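Local atomic coordinates of esterase (uncultured bacterium pCosCE1, PDB entry 7ATL), a protein that hydrolyses carboxylic esters and also transfers acyl groups promiscuously, as a family VIII carboxylesterase related to the beta-lactamases. Residues L73-M78 against Q82-D87; L147-N152 against L178-E183; P189-F194 against A259-G264; E279-G284 against A295-A300; A320-E323 against A329-Q332. One frame throughout, in Å; residues are numbered along the deposited sequence.

Contact 1. Residues L73-M78 against Q82-D87; sequences LAAMRM and QKLGLD
Met78 and Leu84 meet where helix 67-80 gives way to the loop behind it, their CB atoms 4.1 Å apart. This is the tight part of the contact. Leu84 turns inward, and because its CG lies anti to the backbone N (chi1 -174°), the isobutyl group runs back under the last turns of the helix, bringing CD2 to 4.5 Å from the CB of Ala75. Met78 contributes mainly its root: beyond CG the chain is extended and carries the thioether away from the loop, to Val193 and Trp197 of helix 190-199. Trp93 and Ile111 of helix 111-116 also pack on Leu84, so this leucine is buried although Gln82 and Lys83 before it are not.

The solvent side is much looser. Gln82 and Lys83 are both exposed. The aliphatic root of Lys83 stays close to the helix, with CB 3.7 Å from Met78 O, whereas its later carbons lead the ammonium group outward. Gln82 sets off away from the helix.

What joins the two sides is the backbone. Lys83 N closes back on a carbonyl of the last turn, donating to Met78 O over 3.0 Å with an N-H...O angle of 159°. Gln82 N lies about as near to the same oxygen but at a poor angle for a bond. The chain can fold back in this way because Gln82 adopts positive phi (57°), and the bonds returning into the final turn make the helix end a Schellman motif.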
# COMPACT_ATOMS: atom_id res chain seq x y z
N LEU A 73 5.19 -8.76 -3.14
CA LEU A 73 6.49 -9.11 -3.78
C LEU A 73 7.13 -10.29 -3.04
O LEU A 73 7.64 -11.17 -3.72
CB LEU A 73 7.49 -7.95 -3.81
CG LEU A 73 8.85 -8.34 -4.40
CD1 LEU A 73 8.65 -9.01 -5.75
CD2 LEU A 73 9.77 -7.17 -4.55
N ALA A 74 7.16 -10.29 -1.71
CA ALA A 74 7.78 -11.39 -0.93
C ALA A 74 7.12 -12.72 -1.32
O ALA A 74 7.85 -13.68 -1.61
CB ALA A 74 7.67 -11.09 0.55
N ALA A 75 5.78 -12.75 -1.35
CA ALA A 75 4.96 -13.92 -1.73
C ALA A 75 5.26 -14.37 -3.17
O ALA A 75 5.39 -15.59 -3.39
CB ALA A 75 3.49 -13.58 -1.61
N MET A 76 5.27 -13.43 -4.12
CA MET A 76 5.46 -13.78 -5.54
C MET A 76 6.85 -14.40 -5.74
O MET A 76 7.00 -15.34 -6.57
CB MET A 76 5.31 -12.56 -6.44
CG MET A 76 3.88 -12.08 -6.55
SD MET A 76 2.63 -13.33 -6.82
CE MET A 76 3.24 -14.07 -8.33
N ARG A 77 7.83 -13.94 -4.98
CA ARG A 77 9.18 -14.55 -5.03
C ARG A 77 9.10 -15.98 -4.48
O ARG A 77 9.74 -16.87 -5.07
CB ARG A 77 10.20 -13.69 -4.29
CG ARG A 77 10.53 -12.41 -5.04
CD ARG A 77 11.80 -11.80 -4.50
NE ARG A 77 12.92 -12.55 -5.01
CZ ARG A 77 13.89 -13.08 -4.29
NH1 ARG A 77 13.94 -12.92 -2.98
NH2 ARG A 77 14.84 -13.78 -4.90
N MET A 78 8.36 -16.19 -3.40
CA MET A 78 8.29 -17.52 -2.74
C MET A 78 7.59 -18.45 -3.72
O MET A 78 7.95 -19.64 -3.80
CB MET A 78 7.53 -17.46 -1.42
CG MET A 78 8.41 -17.14 -0.24
SD MET A 78 7.43 -16.81 1.23
CE MET A 78 8.71 -16.52 2.45
N GLN A 82 8.56 -21.91 -5.86
CA GLN A 82 7.68 -23.07 -5.54
C GLN A 82 7.90 -23.50 -4.09
O GLN A 82 8.02 -24.70 -3.85
CB GLN A 82 7.97 -24.19 -6.54
CG GLN A 82 8.08 -23.72 -7.98
CD GLN A 82 7.88 -24.86 -8.95
OE1 GLN A 82 8.83 -25.59 -9.27
NE2 GLN A 82 6.64 -25.02 -9.41
N LYS A 83 8.01 -22.54 -3.17
CA LYS A 83 7.87 -22.75 -1.70
C LYS A 83 6.41 -22.48 -1.29
O LYS A 83 5.98 -22.98 -0.23
CB LYS A 83 8.87 -21.85 -0.95
CG LYS A 83 10.34 -22.21 -1.13
CD LYS A 83 11.22 -21.68 0.02
CE LYS A 83 12.72 -21.72 -0.23
NZ LYS A 83 13.17 -23.10 -0.53
N LEU A 84 5.66 -21.77 -2.14
CA LEU A 84 4.24 -21.38 -1.97
C LEU A 84 3.51 -21.54 -3.31
O LEU A 84 4.15 -21.34 -4.35
CB LEU A 84 4.23 -19.93 -1.49
CG LEU A 84 2.89 -19.33 -1.10
CD1 LEU A 84 2.23 -20.16 -0.03
CD2 LEU A 84 3.06 -17.91 -0.60
N GLY A 85 2.22 -21.87 -3.30
CA GLY A 85 1.40 -22.00 -4.53
C GLY A 85 0.27 -20.98 -4.61
O GLY A 85 -0.41 -20.75 -3.58
N LEU A 86 0.02 -20.42 -5.79
CA LEU A 86 -1.14 -19.50 -6.00
C LEU A 86 -2.45 -20.16 -5.55
O LEU A 86 -3.37 -19.40 -5.17
CB LEU A 86 -1.21 -19.09 -7.47
CG LEU A 86 -0.28 -17.94 -7.84
CD1 LEU A 86 -0.31 -17.68 -9.35
CD2 LEU A 86 -0.64 -16.68 -7.05
N ASP A 87 -2.53 -21.50 -5.62
CA ASP A 87 -3.77 -22.29 -5.36
C ASP A 87 -3.62 -23.07 -4.05
O ASP A 87 -4.41 -23.97 -3.82
CB ASP A 87 -4.08 -23.18 -6.57
CG ASP A 87 -4.59 -22.42 -7.78
OD1 ASP A 87 -5.60 -21.69 -7.65
OD2 ASP A 87 -3.97 -22.53 -8.84

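Contact 2. Residues L147-N152 against L178-E183; sequences LTLEQN and LGAVLE
The carboxylate of Glu183 is the flat group that Leu149 meets: CD2 of the leucine comes within 4.1 Å of OE1. The polar work of this carboxylate is done elsewhere, since OE2 accepts from the backbone N of Leu190, at the start of the following helix. That bond presumably fixes the rotation of the group and leaves OE1 beside the methyl. A second flat group, the amide of Gln151, serves its own helix: Thr148 N reaches OE1 of Gln151 over 3.0 Å from well above the carbonyl plane, 48° out of it.

In return, OG1 of Thr148 accepts from Gln151 N at 3.1 Å, and this reciprocal pair is a capping box at the N-terminus of helix 149-157. Leu149 is thus the first residue inside the helix, aimed at helix 174-186 within the helical part of this beta-lactamase-like fold.

The CG of Leu149 stands opposite its backbone N (chi1 178°), which sends the isobutyl group straight across to the neighbouring helix. There CD2 rests 4.0 Å from Ala180 CB and nearly as close to Ala180 N. With no side chain at Gly179 and only a methyl at Ala180, a single leucine can approach the helix backbone. Through Leu178 and Leu182, helix 174-186 also packs against helix 67-80.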
# COMPACT_ATOMS: atom_id res chain seq x y z
N LEU A 147 -1.80 -6.93 20.88
CA LEU A 147 -1.86 -8.23 20.17
C LEU A 147 -0.55 -8.52 19.46
O LEU A 147 0.13 -7.57 19.03
CB LEU A 147 -3.01 -8.20 19.16
CG LEU A 147 -4.34 -7.76 19.75
CD1 LEU A 147 -5.38 -7.70 18.65
CD2 LEU A 147 -4.80 -8.68 20.87
N THR A 148 -0.25 -9.82 19.36
CA THR A 148 0.59 -10.41 18.29
C THR A 148 -0.26 -10.50 17.02
O THR A 148 -1.54 -10.44 17.12
CB THR A 148 1.14 -11.79 18.70
OG1 THR A 148 0.07 -12.74 18.82
CG2 THR A 148 1.94 -11.73 19.99
N LEU A 149 0.40 -10.64 15.87
CA LEU A 149 -0.25 -10.88 14.56
C LEU A 149 -1.16 -12.11 14.69
O LEU A 149 -2.31 -12.05 14.29
CB LEU A 149 0.85 -11.14 13.52
CG LEU A 149 0.36 -11.45 12.11
CD1 LEU A 149 -0.59 -10.36 11.62
CD2 LEU A 149 1.54 -11.56 11.16
N GLU A 150 -0.61 -13.19 15.23
CA GLU A 150 -1.36 -14.47 15.36
C GLU A 150 -2.64 -14.20 16.15
O GLU A 150 -3.69 -14.72 15.73
CB GLU A 150 -0.51 -15.54 16.04
CG GLU A 150 -1.25 -16.86 16.10
CD GLU A 150 -0.45 -18.08 16.52
OE1 GLU A 150 -1.03 -18.90 17.27
OE2 GLU A 150 0.71 -18.23 16.06
N GLN A 151 -2.55 -13.45 17.26
CA GLN A 151 -3.70 -13.19 18.16
C GLN A 151 -4.73 -12.38 17.36
O GLN A 151 -5.92 -12.74 17.42
CB GLN A 151 -3.28 -12.47 19.45
CG GLN A 151 -2.61 -13.37 20.49
CD GLN A 151 -1.87 -12.54 21.51
OE1 GLN A 151 -1.76 -11.32 21.43
NE2 GLN A 151 -1.32 -13.19 22.50
N ASN A 152 -4.29 -11.43 16.55
CA ASN A 152 -5.21 -10.61 15.72
C ASN A 152 -5.89 -11.46 14.63
O ASN A 152 -7.09 -11.24 14.37
CB ASN A 152 -4.51 -9.41 15.08
CG ASN A 152 -5.53 -8.42 14.56
OD1 ASN A 152 -6.52 -8.15 15.24
ND2 ASN A 152 -5.28 -7.89 13.36
N LEU A 178 -1.65 -12.86 4.56
CA LEU A 178 -0.56 -13.33 3.67
C LEU A 178 0.76 -13.30 4.44
O LEU A 178 1.52 -14.29 4.37
CB LEU A 178 -0.51 -12.44 2.42
CG LEU A 178 0.52 -12.86 1.36
CD1 LEU A 178 0.28 -14.28 0.85
CD2 LEU A 178 0.49 -11.87 0.22
N GLY A 179 1.00 -12.22 5.18
CA GLY A 179 2.20 -12.06 6.02
C GLY A 179 2.42 -13.25 6.94
O GLY A 179 3.54 -13.78 6.97
N ALA A 180 1.37 -13.67 7.64
CA ALA A 180 1.42 -14.83 8.55
C ALA A 180 1.66 -16.10 7.72
O ALA A 180 2.47 -16.93 8.13
CB ALA A 180 0.16 -14.90 9.37
N VAL A 181 1.02 -16.25 6.57
CA VAL A 181 1.33 -17.41 5.70
C VAL A 181 2.83 -17.41 5.39
O VAL A 181 3.48 -18.45 5.55
CB VAL A 181 0.51 -17.42 4.40
CG1 VAL A 181 1.08 -18.44 3.42
CG2 VAL A 181 -0.96 -17.67 4.67
N LEU A 182 3.36 -16.27 4.96
CA LEU A 182 4.79 -16.16 4.58
C LEU A 182 5.71 -16.60 5.74
O LEU A 182 6.73 -17.27 5.48
CB LEU A 182 5.05 -14.71 4.16
CG LEU A 182 5.03 -14.44 2.66
CD1 LEU A 182 3.88 -15.14 1.96
CD2 LEU A 182 4.99 -12.95 2.41
N GLU A 183 5.36 -16.26 6.99
CA GLU A 183 6.09 -16.71 8.21
C GLU A 183 6.15 -18.25 8.24
O GLU A 183 7.22 -18.81 8.49
CB GLU A 183 5.43 -16.24 9.51
CG GLU A 183 5.52 -14.74 9.73
CD GLU A 183 4.93 -14.26 11.04
OE1 GLU A 183 3.95 -14.91 11.54
OE2 GLU A 183 5.46 -13.22 11.57

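Contact 3. Residues P189-F194 against A259-G264; sequences PLPQVF and AYPSGG
The N-terminal turn of helix 190-199 rests on the loop 259-264 through Leu190, Pro191 and Pro261, beside what is probably the catalytic pocket of this beta-lactamase-like enzyme. Pro261 is the central piece. Its CB and CG edge into the angle between the two helix residues, with CG 4.1 Å from Leu190 CB and equally far from Pro191 CD. The two proline side chains cross obliquely, so they touch through a few ring carbons instead of stacking face to face.

Leu190 then reaches further along the loop. With CG anti to the backbone N (chi1 -176°), its CD2 passes Pro261 O at 4.0 Å and arrives 4.1 Å from Gly263 N. Gly263 has no side chain to keep the methyl off its backbone, and Phe209 also packs on Leu190. No hydrogen bond crosses the contact. Pro191 costs the helix little, because it stands in the first turn, where a backbone N-H would have no helical carbonyl to use; Pro189 O, at the N-cap position, accepts from Val193 N.

The loop itself is held by Ser262 OG, which bonds to Asp176 OD2. At the end of the segment, Gly264 O accepts from Lys68 NZ. Ser65 and Lys68 fit an SxxK motif, with Tyr123 as the probable second hydroxyl, as in family VIII esterases and class C beta-lactamases; the loop thus lies next to a probable SxxK active site of the serine beta-lactamase type.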
# COMPACT_ATOMS: atom_id res chain seq x y z
N PRO A 189 9.72 -14.92 11.61
CA PRO A 189 8.75 -13.83 11.69
C PRO A 189 8.80 -12.92 10.46
O PRO A 189 9.83 -12.85 9.84
CB PRO A 189 9.16 -13.07 12.96
CG PRO A 189 9.92 -14.10 13.78
CD PRO A 189 10.69 -14.87 12.73
N LEU A 190 7.71 -12.21 10.20
CA LEU A 190 7.50 -11.45 8.95
C LEU A 190 8.60 -10.40 8.73
O LEU A 190 9.00 -10.20 7.59
CB LEU A 190 6.09 -10.83 8.96
CG LEU A 190 5.69 -10.10 7.67
CD1 LEU A 190 5.77 -11.04 6.48
CD2 LEU A 190 4.31 -9.47 7.76
N PRO A 191 9.13 -9.67 9.75
CA PRO A 191 10.18 -8.68 9.50
C PRO A 191 11.44 -9.34 8.91
O PRO A 191 12.04 -8.75 7.99
CB PRO A 191 10.45 -8.04 10.87
CG PRO A 191 9.19 -8.28 11.65
CD PRO A 191 8.67 -9.62 11.15
N GLN A 192 11.78 -10.53 9.41
CA GLN A 192 12.95 -11.29 8.91
C GLN A 192 12.63 -11.80 7.50
O GLN A 192 13.50 -11.71 6.61
CB GLN A 192 13.36 -12.41 9.87
CG GLN A 192 14.14 -11.94 11.09
CD GLN A 192 13.37 -11.12 12.11
OE1 GLN A 192 13.86 -10.11 12.60
NE2 GLN A 192 12.16 -11.53 12.47
N VAL A 193 11.40 -12.26 7.26
CA VAL A 193 10.95 -12.68 5.90
C VAL A 193 11.17 -11.52 4.92
O VAL A 193 11.81 -11.71 3.88
CB VAL A 193 9.49 -13.14 5.88
CG1 VAL A 193 9.04 -13.38 4.46
CG2 VAL A 193 9.27 -14.38 6.73
N PHE A 194 10.65 -10.35 5.24
CA PHE A 194 10.78 -9.15 4.36
C PHE A 194 12.26 -8.84 4.13
O PHE A 194 12.63 -8.46 3.00
CB PHE A 194 10.10 -7.93 4.98
CG PHE A 194 10.30 -6.68 4.16
CD1 PHE A 194 9.64 -6.52 2.95
CD2 PHE A 194 11.18 -5.68 4.58
CE1 PHE A 194 9.82 -5.38 2.19
CE2 PHE A 194 11.36 -4.53 3.82
CZ PHE A 194 10.68 -4.38 2.62
N ALA A 259 5.18 -3.65 18.28
CA ALA A 259 3.92 -3.62 17.52
C ALA A 259 3.93 -4.75 16.48
O ALA A 259 4.97 -4.92 15.79
CB ALA A 259 3.74 -2.26 16.88
N TYR A 260 2.85 -5.53 16.37
CA TYR A 260 2.80 -6.69 15.44
C TYR A 260 2.99 -6.19 14.01
O TYR A 260 2.53 -5.10 13.62
CB TYR A 260 1.55 -7.56 15.63
CG TYR A 260 0.27 -7.00 15.07
CD1 TYR A 260 -0.04 -7.15 13.74
CD2 TYR A 260 -0.64 -6.33 15.88
CE1 TYR A 260 -1.22 -6.64 13.21
CE2 TYR A 260 -1.82 -5.80 15.36
CZ TYR A 260 -2.11 -5.96 14.02
OH TYR A 260 -3.26 -5.47 13.47
N PRO A 261 3.77 -6.96 13.21
CA PRO A 261 4.02 -6.62 11.82
C PRO A 261 2.76 -6.76 10.97
O PRO A 261 2.33 -7.86 10.79
CB PRO A 261 5.08 -7.65 11.39
CG PRO A 261 4.88 -8.81 12.33
CD PRO A 261 4.51 -8.15 13.64
N SER A 262 2.17 -5.64 10.56
CA SER A 262 1.00 -5.59 9.65
C SER A 262 1.52 -5.55 8.22
O SER A 262 2.01 -4.50 7.81
CB SER A 262 0.08 -4.41 9.93
OG SER A 262 -0.83 -4.22 8.86
N GLY A 263 1.40 -6.66 7.50
CA GLY A 263 1.72 -6.73 6.06
C GLY A 263 0.90 -5.79 5.20
O GLY A 263 1.43 -5.32 4.18
N GLY A 264 -0.34 -5.51 5.60
CA GLY A 264 -1.23 -4.59 4.88
C GLY A 264 -0.98 -3.11 5.17
O GLY A 264 -1.38 -2.31 4.31

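Contact 4. Residues E279-G284 against A295-A300; sequences ETLRTG and ALMRQA
Arg298 reaches across to the carbonyl of Arg282 with a single long side chain. At its root, CG falls between the backbone N and the carbonyl carbon (chi1 61°), an orientation that points the chain at the end of helix 271-283. CB and CG remain on their own side, and from CG to NE the chain is extended. It then delivers the guanidinium group over Ala295, whose CA lies 3.9 Å above the plane, over its centre. At the tip, NH1 donates to Arg282 O over 3.2 Å, with an N-H...O angle of 142°. The donor comes from above the carbonyl plane, 45° out of it, so the bond is bent and is not on a lone pair. NH2 passes 3.5 Å from the same oxygen, and Leu281 O stands 3.7 Å from NH1. The same NH1 is also hydrogen-bonded to Tyr349 OH of strand 345-350.

The apolar half lies alongside. CD2 of Leu281 meets CE of Met297 at 3.5 Å, a close approach, and the two side chains cross at about a right angle; the bend at the methionine's last torsion turns its methyl onto the leucine.

Arg282 keeps its own charge occupied within the helix. It grips Glu279 side-on, with NE 2.8 Å from OE2 and NH2 bonding to OE1. Its charge is probably balanced largely by Glu279, while its carbonyl, near the C-terminal end of the helix, receives the second arginine. The partial negative charge of that helix end would be expected to favour the positive group of Arg298.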
# COMPACT_ATOMS: atom_id res chain seq x y z
N GLU A 279 9.85 -0.29 -9.91
CA GLU A 279 10.67 -0.67 -11.09
C GLU A 279 10.72 -2.20 -11.20
O GLU A 279 10.42 -2.74 -12.28
CB GLU A 279 12.08 -0.07 -11.02
CG GLU A 279 12.18 1.27 -11.70
CD GLU A 279 11.90 1.18 -13.19
OE1 GLU A 279 12.75 0.55 -13.89
OE2 GLU A 279 10.83 1.69 -13.63
N THR A 280 11.01 -2.89 -10.09
CA THR A 280 11.04 -4.37 -10.00
C THR A 280 9.71 -4.99 -10.47
O THR A 280 9.73 -5.95 -11.25
CB THR A 280 11.38 -4.80 -8.58
OG1 THR A 280 12.61 -4.18 -8.22
CG2 THR A 280 11.49 -6.31 -8.44
N LEU A 281 8.59 -4.44 -10.02
CA LEU A 281 7.25 -4.89 -10.42
C LEU A 281 7.04 -4.61 -11.91
O LEU A 281 6.34 -5.39 -12.54
CB LEU A 281 6.19 -4.18 -9.56
CG LEU A 281 6.19 -4.54 -8.07
CD1 LEU A 281 4.90 -4.09 -7.42
CD2 LEU A 281 6.39 -6.04 -7.83
N ARG A 282 7.61 -3.53 -12.45
CA ARG A 282 7.35 -3.13 -13.86
C ARG A 282 8.01 -4.10 -14.85
O ARG A 282 7.40 -4.34 -15.91
CB ARG A 282 7.83 -1.70 -14.11
CG ARG A 282 7.62 -1.24 -15.55
CD ARG A 282 7.98 0.22 -15.76
NE ARG A 282 9.42 0.41 -15.75
CZ ARG A 282 10.25 0.15 -16.76
NH1 ARG A 282 9.80 -0.33 -17.91
NH2 ARG A 282 11.55 0.35 -16.57
N THR A 283 9.23 -4.61 -14.58
CA THR A 283 10.09 -5.32 -15.58
C THR A 283 10.62 -6.67 -15.06
O THR A 283 11.09 -7.45 -15.89
CB THR A 283 11.30 -4.46 -15.98
OG1 THR A 283 12.15 -4.42 -14.83
CG2 THR A 283 10.95 -3.06 -16.43
N GLY A 284 10.58 -6.93 -13.76
CA GLY A 284 11.42 -7.96 -13.11
C GLY A 284 12.84 -7.46 -12.93
O GLY A 284 13.11 -6.33 -13.34
N ALA A 295 4.58 -9.72 -15.35
CA ALA A 295 3.43 -9.65 -16.29
C ALA A 295 2.19 -10.26 -15.64
O ALA A 295 1.09 -9.71 -15.87
CB ALA A 295 3.73 -10.35 -17.59
N LEU A 296 2.36 -11.38 -14.94
CA LEU A 296 1.29 -12.08 -14.18
C LEU A 296 0.69 -11.12 -13.15
O LEU A 296 -0.56 -11.05 -13.05
CB LEU A 296 1.87 -13.32 -13.50
CG LEU A 296 0.93 -14.09 -12.58
CD1 LEU A 296 -0.29 -14.58 -13.35
CD2 LEU A 296 1.64 -15.27 -11.91
N MET A 297 1.53 -10.36 -12.44
CA MET A 297 1.10 -9.50 -11.31
C MET A 297 0.18 -8.37 -11.83
O MET A 297 -0.64 -7.89 -11.02
CB MET A 297 2.31 -8.97 -10.53
CG MET A 297 3.05 -10.08 -9.83
SD MET A 297 4.56 -9.56 -9.02
CE MET A 297 3.84 -8.49 -7.78
N ARG A 298 0.26 -8.00 -13.11
CA ARG A 298 -0.51 -6.86 -13.69
C ARG A 298 -1.60 -7.37 -14.66
O ARG A 298 -2.26 -6.55 -15.34
CB ARG A 298 0.43 -5.86 -14.37
CG ARG A 298 1.26 -6.41 -15.53
CD ARG A 298 1.67 -5.34 -16.53
NE ARG A 298 2.79 -5.75 -17.35
CZ ARG A 298 4.06 -5.75 -16.95
NH1 ARG A 298 4.39 -5.35 -15.73
NH2 ARG A 298 5.00 -6.17 -17.77
N GLN A 299 -1.83 -8.67 -14.71
CA GLN A 299 -3.10 -9.17 -15.29
C GLN A 299 -4.28 -8.70 -14.44
O GLN A 299 -4.13 -8.52 -13.21
CB GLN A 299 -3.08 -10.69 -15.40
CG GLN A 299 -2.18 -11.19 -16.52
CD GLN A 299 -2.05 -12.69 -16.42
OE1 GLN A 299 -1.03 -13.27 -16.82
NE2 GLN A 299 -3.08 -13.34 -15.87
N ALA A 300 -5.44 -8.53 -15.07
CA ALA A 300 -6.72 -8.23 -14.41
C ALA A 300 -7.33 -9.52 -13.81
O ALA A 300 -8.40 -9.93 -14.28
CB ALA A 300 -7.65 -7.58 -15.40

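Contact 5. Residues A320-E323 against A329-Q332; sequences AVLE and ATPQ
An ST turn built on Thr330 receives the tip of Leu322, the side chain with which strand 320-322 packs on the chain returning toward the next strand. Leucine and threonine reach toward each other tip to tip, with CD2 of Leu322 3.7 Å from CG2 of Thr330. The same methyl also lies 3.6 Å from Gln332 O and 3.9 Å from Gln332 CB, so it touches both ends of the turn. The chi1 of Leu322 (-176°) sets CG opposite the backbone N and directs the branch there.

Strand 320-322 and strand 337-341 are antiparallel neighbours in the central sheet of the beta-lactamase-like fold, and the short helix 325-328 lies in the connection between them. That helix ends in a Schellman motif at Ala329.

Thr330 divides its two branches between different tasks. While CG2 faces the leucine, OG1 accepts from Gln332 N at 3.1 Å, which defines the turn, and donates to Gln332 OE1 at 2.6 Å, tilted 28° from the amide's carbonyl plane. NE2 of the same glutamine bonds to Gln338 OE1 on the following strand. Trp313, on the strand at the sheet's edge, packs against both Leu322 and Gln332.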
# COMPACT_ATOMS: atom_id res chain seq x y z
N ALA A 320 -4.01 -2.08 -8.40
CA ALA A 320 -5.10 -2.00 -9.39
C ALA A 320 -4.50 -1.99 -10.80
O ALA A 320 -3.40 -1.41 -11.00
CB ALA A 320 -5.94 -0.76 -9.16
N VAL A 321 -5.21 -2.63 -11.74
CA VAL A 321 -4.79 -2.79 -13.15
C VAL A 321 -5.74 -1.96 -13.99
O VAL A 321 -6.95 -2.17 -13.85
CB VAL A 321 -4.85 -4.27 -13.57
CG1 VAL A 321 -4.69 -4.42 -15.09
CG2 VAL A 321 -3.83 -5.09 -12.81
N LEU A 322 -5.20 -1.08 -14.82
CA LEU A 322 -6.00 -0.26 -15.76
C LEU A 322 -6.34 -1.13 -16.96
O LEU A 322 -5.41 -1.61 -17.62
CB LEU A 322 -5.16 0.95 -16.16
CG LEU A 322 -5.86 1.97 -17.05
CD1 LEU A 322 -7.12 2.46 -16.37
CD2 LEU A 322 -4.93 3.14 -17.35
N GLU A 323 -7.62 -1.41 -17.18
CA GLU A 323 -8.10 -2.15 -18.38
C GLU A 323 -8.58 -1.15 -19.46
O GLU A 323 -8.42 -1.47 -20.63
CB GLU A 323 -9.23 -3.11 -18.00
CG GLU A 323 -8.80 -4.31 -17.16
CD GLU A 323 -9.43 -5.62 -17.60
OE1 GLU A 323 -8.86 -6.24 -18.49
OE2 GLU A 323 -10.51 -6.02 -17.07
N ALA A 329 -10.35 8.09 -17.77
CA ALA A 329 -10.04 9.50 -18.11
C ALA A 329 -8.70 9.83 -17.48
O ALA A 329 -8.65 10.76 -16.68
CB ALA A 329 -11.14 10.41 -17.63
N THR A 330 -7.69 9.02 -17.80
CA THR A 330 -6.29 9.11 -17.35
C THR A 330 -5.40 9.10 -18.60
O THR A 330 -5.69 8.35 -19.54
CB THR A 330 -5.93 7.94 -16.42
OG1 THR A 330 -4.56 8.01 -15.98
CG2 THR A 330 -6.14 6.59 -17.08
N PRO A 331 -4.28 9.86 -18.62
CA PRO A 331 -3.26 9.70 -19.66
C PRO A 331 -2.42 8.43 -19.45
O PRO A 331 -1.59 8.14 -20.29
CB PRO A 331 -2.39 10.96 -19.49
CG PRO A 331 -2.46 11.24 -18.00
CD PRO A 331 -3.88 10.86 -17.62
N GLN A 332 -2.61 7.71 -18.34
CA GLN A 332 -1.93 6.40 -18.11
C GLN A 332 -2.43 5.42 -19.18
O GLN A 332 -3.54 5.58 -19.66
CB GLN A 332 -2.21 5.84 -16.72
CG GLN A 332 -1.76 6.74 -15.59
CD GLN A 332 -2.43 6.44 -14.27
OE1 GLN A 332 -3.65 6.38 -14.14
NE2 GLN A 332 -1.60 6.25 -13.26

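Overall arrangement
Helix 67-80 joins the first four contacts. From contact 1, Met78 SD packs 3.7 Å from Leu182 CG of contact 2, Met78 CE lies as near to Val193 CG1 of contact 3, and Met76 CG meets Met297 SD of contact 4 at 3.6 Å. Contacts 2 and 3 are the closest neighbours, with centres 8 Å apart and Tyr260 lying against Leu149 and Asn152. Contact 5 reaches the others through contact 4, where Val321 packs on the backbone of Arg298; its centre is about 33 Å from that of contact 2, across the molecule. Contact 3 lies beside the probable active site, and the side chain of its Pro191 is about 7 Å from a bound PEG.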